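Local atomic coordinates of TrwG protein (Bartonella grahamii, PDB entry 4NHF), a protein that probably serves as an assembly component of a VirB8-type type IV secretion system in the bacterial cell envelope, this chain being its soluble domain. Residues Val53-Asn58 with Thr104-Arg108. Residues are numbered along the deposited sequence.
Sequences VLNREN and TVKVR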
loop_
_atom_site.group_PDB
_atom_site.type_symbol
_atom_site.label_atom_id
_atom_site.label_comp_id
_atom_site.label_asym_id
_atom_site.label_seq_id
_atom_site.Cartn_x
_atom_site.Cartn_y
_atom_site.Cartn_z
ATOM N N VAL A 53 8.018 4.729 4.430
ATOM C CA VAL A 53 7.753 5.846 5.302
ATOM C C VAL A 53 6.248 5.953 5.475
ATOM O O VAL A 53 5.791 6.137 6.604
ATOM C CB VAL A 53 8.374 7.124 4.704
ATOM C CG1 VAL A 53 7.894 8.348 5.400
ATOM C CG2 VAL A 53 9.907 7.037 4.769
ATOM N N LEU A 54 5.489 5.804 4.377
ATOM C CA LEU A 54 4.015 5.824 4.442
ATOM C C LEU A 54 3.460 4.739 5.369
ATOM O O LEU A 54 2.499 5.012 6.123
ATOM C CB LEU A 54 3.312 5.687 3.098
ATOM C CG LEU A 54 3.561 6.829 2.127
ATOM C CD1 LEU A 54 2.910 6.519 0.780
ATOM C CD2 LEU A 54 3.101 8.131 2.737
ATOM N N ASN A 55 4.052 3.554 5.368
ATOM C CA ASN A 55 3.570 2.527 6.300
ATOM C C ASN A 55 4.057 2.719 7.738
ATOM O O ASN A 55 3.310 2.503 8.693
ATOM C CB ASN A 55 3.927 1.141 5.821
ATOM C CG ASN A 55 2.958 0.657 4.767
ATOM O OD1 ASN A 55 1.880 0.121 5.089
ATOM N ND2 ASN A 55 3.325 0.839 3.502
ATOM N N ARG A 56 5.330 3.063 7.886
ATOM C CA ARG A 56 5.846 3.160 9.228
ATOM C C ARG A 56 5.285 4.371 10.021
ATOM O O ARG A 56 5.123 4.270 11.221
ATOM C CB ARG A 56 7.366 3.157 9.199
ATOM C CG ARG A 56 8.008 3.395 10.546
ATOM C CD ARG A 56 9.493 3.082 10.499
ATOM N NE ARG A 56 10.100 3.346 11.809
ATOM C CZ ARG A 56 11.222 2.832 12.301
ATOM N NH1 ARG A 56 11.948 1.932 11.654
ATOM N NH2 ARG A 56 11.605 3.208 13.518
ATOM N N GLU A 57 5.050 5.496 9.358
ATOM C CA GLU A 57 4.744 6.729 10.061
ATOM C C GLU A 57 3.257 6.964 10.166
ATOM O O GLU A 57 2.833 7.766 10.956
ATOM C CB GLU A 57 5.453 7.925 9.384
ATOM C CG GLU A 57 6.988 7.850 9.425
ATOM C CD GLU A 57 7.596 7.942 10.812
ATOM O OE1 GLU A 57 6.952 8.401 11.759
ATOM O OE2 GLU A 57 8.752 7.536 10.958
ATOM N N ASN A 58 2.461 6.231 9.384
ATOM C CA ASN A 58 0.977 6.314 9.425
ATOM C C ASN A 58 0.448 5.717 10.735
ATOM O O ASN A 58 1.037 4.773 11.238
ATOM C CB ASN A 58 0.401 5.500 8.252
ATOM C CG ASN A 58 -1.108 5.714 8.056
ATOM O OD1 ASN A 58 -1.587 6.849 7.968
ATOM N ND2 ASN A 58 -1.837 4.646 7.993
ATOM N N THR A 104 -1.715 11.110 9.954
ATOM C CA THR A 104 -1.574 11.065 8.529
ATOM C C THR A 104 -0.165 11.534 8.161
ATOM O O THR A 104 0.456 12.268 8.913
ATOM C CB THR A 104 -2.634 11.875 7.806
ATOM O OG1 THR A 104 -2.489 13.240 8.146
ATOM C CG2 THR A 104 -3.963 11.444 8.228
ATOM N N VAL A 105 0.345 11.042 7.033
ATOM C CA VAL A 105 1.726 11.310 6.563
ATOM C C VAL A 105 1.684 11.839 5.151
ATOM O O VAL A 105 0.982 11.277 4.296
ATOM C CB VAL A 105 2.544 10.005 6.455
ATOM C CG1 VAL A 105 4.000 10.294 6.033
ATOM C CG2 VAL A 105 2.452 9.184 7.711
ATOM N N LYS A 106 2.380 12.947 4.912
ATOM C CA LYS A 106 2.617 13.432 3.571
ATOM C C LYS A 106 4.099 13.445 3.309
ATOM O O LYS A 106 4.854 14.134 4.021
ATOM C CB LYS A 106 2.058 14.866 3.383
ATOM N N VAL A 107 4.540 12.726 2.291
ATOM C CA VAL A 107 5.950 12.761 1.898
ATOM C C VAL A 107 6.178 13.975 0.992
ATOM O O VAL A 107 5.487 14.153 -0.004
ATOM C CB VAL A 107 6.377 11.459 1.239
ATOM C CG1 VAL A 107 7.831 11.532 0.685
ATOM C CG2 VAL A 107 6.195 10.336 2.240
ATOM N N ARG A 108 7.128 14.816 1.352
ATOM C CA ARG A 108 7.408 15.991 0.562
ATOM C C ARG A 108 8.518 15.791 -0.455
ATOM O O ARG A 108 8.384 16.251 -1.587
ATOM C CB ARG A 108 7.713 17.160 1.463
ATOM C CG ARG A 108 6.497 17.541 2.307
ATOM C CD ARG A 108 5.282 17.995 1.475
ATOM N NE ARG A 108 5.502 19.382 1.031
ATOM C CZ ARG A 108 5.528 19.804 -0.228
ATOM N NH1 ARG A 108 5.311 18.978 -1.257
ATOM N NH2 ARG A 108 5.765 21.088 -0.456
HETATM O O HOH W 1 -1.180 8.759 6.109
#
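In the NTF2-like fold of VirB8 domains, a long helix packs against a curved antiparallel sheet; here the C-terminal part of helix 42-57 runs along strand 102-112, an edge strand of the sheet within this chain, their local axes 8.2 Å apart and nearly antiparallel (153°). Val105 is the main bump. Its CG1 faces Val53 and Leu54, while Val105 CG2 fits into the hollow beside the Glu57-Asn58 peptide, 3.4 Å from both Glu57 C and Asn58 N. A beta-branched residue, compact and wide near the backbone, suits that hollow. Val107, two residues along and on the same strand face, presents CG2 to Val53 CG1 (4.1 Å) and to Leu54 CD2 (3.8 Å), the longer leucine reaching in from the helix flank. Glu57 lends its aliphatic CB to the packing, then turns its carboxylate away, OE2 hydrogen-bonding to the Tyr170 hydroxyl on strand 165-174. Asn58, whose ND2 hydrogen-bonds to Asn67 OD1, lies near Asp60, a calcium-binding residue with no ion bound in this chain. No direct hydrogen bond joins the segments; instead a water donates to Asn58 OD1 (2.7 Å) and accepts from Val105 N (2.9 Å).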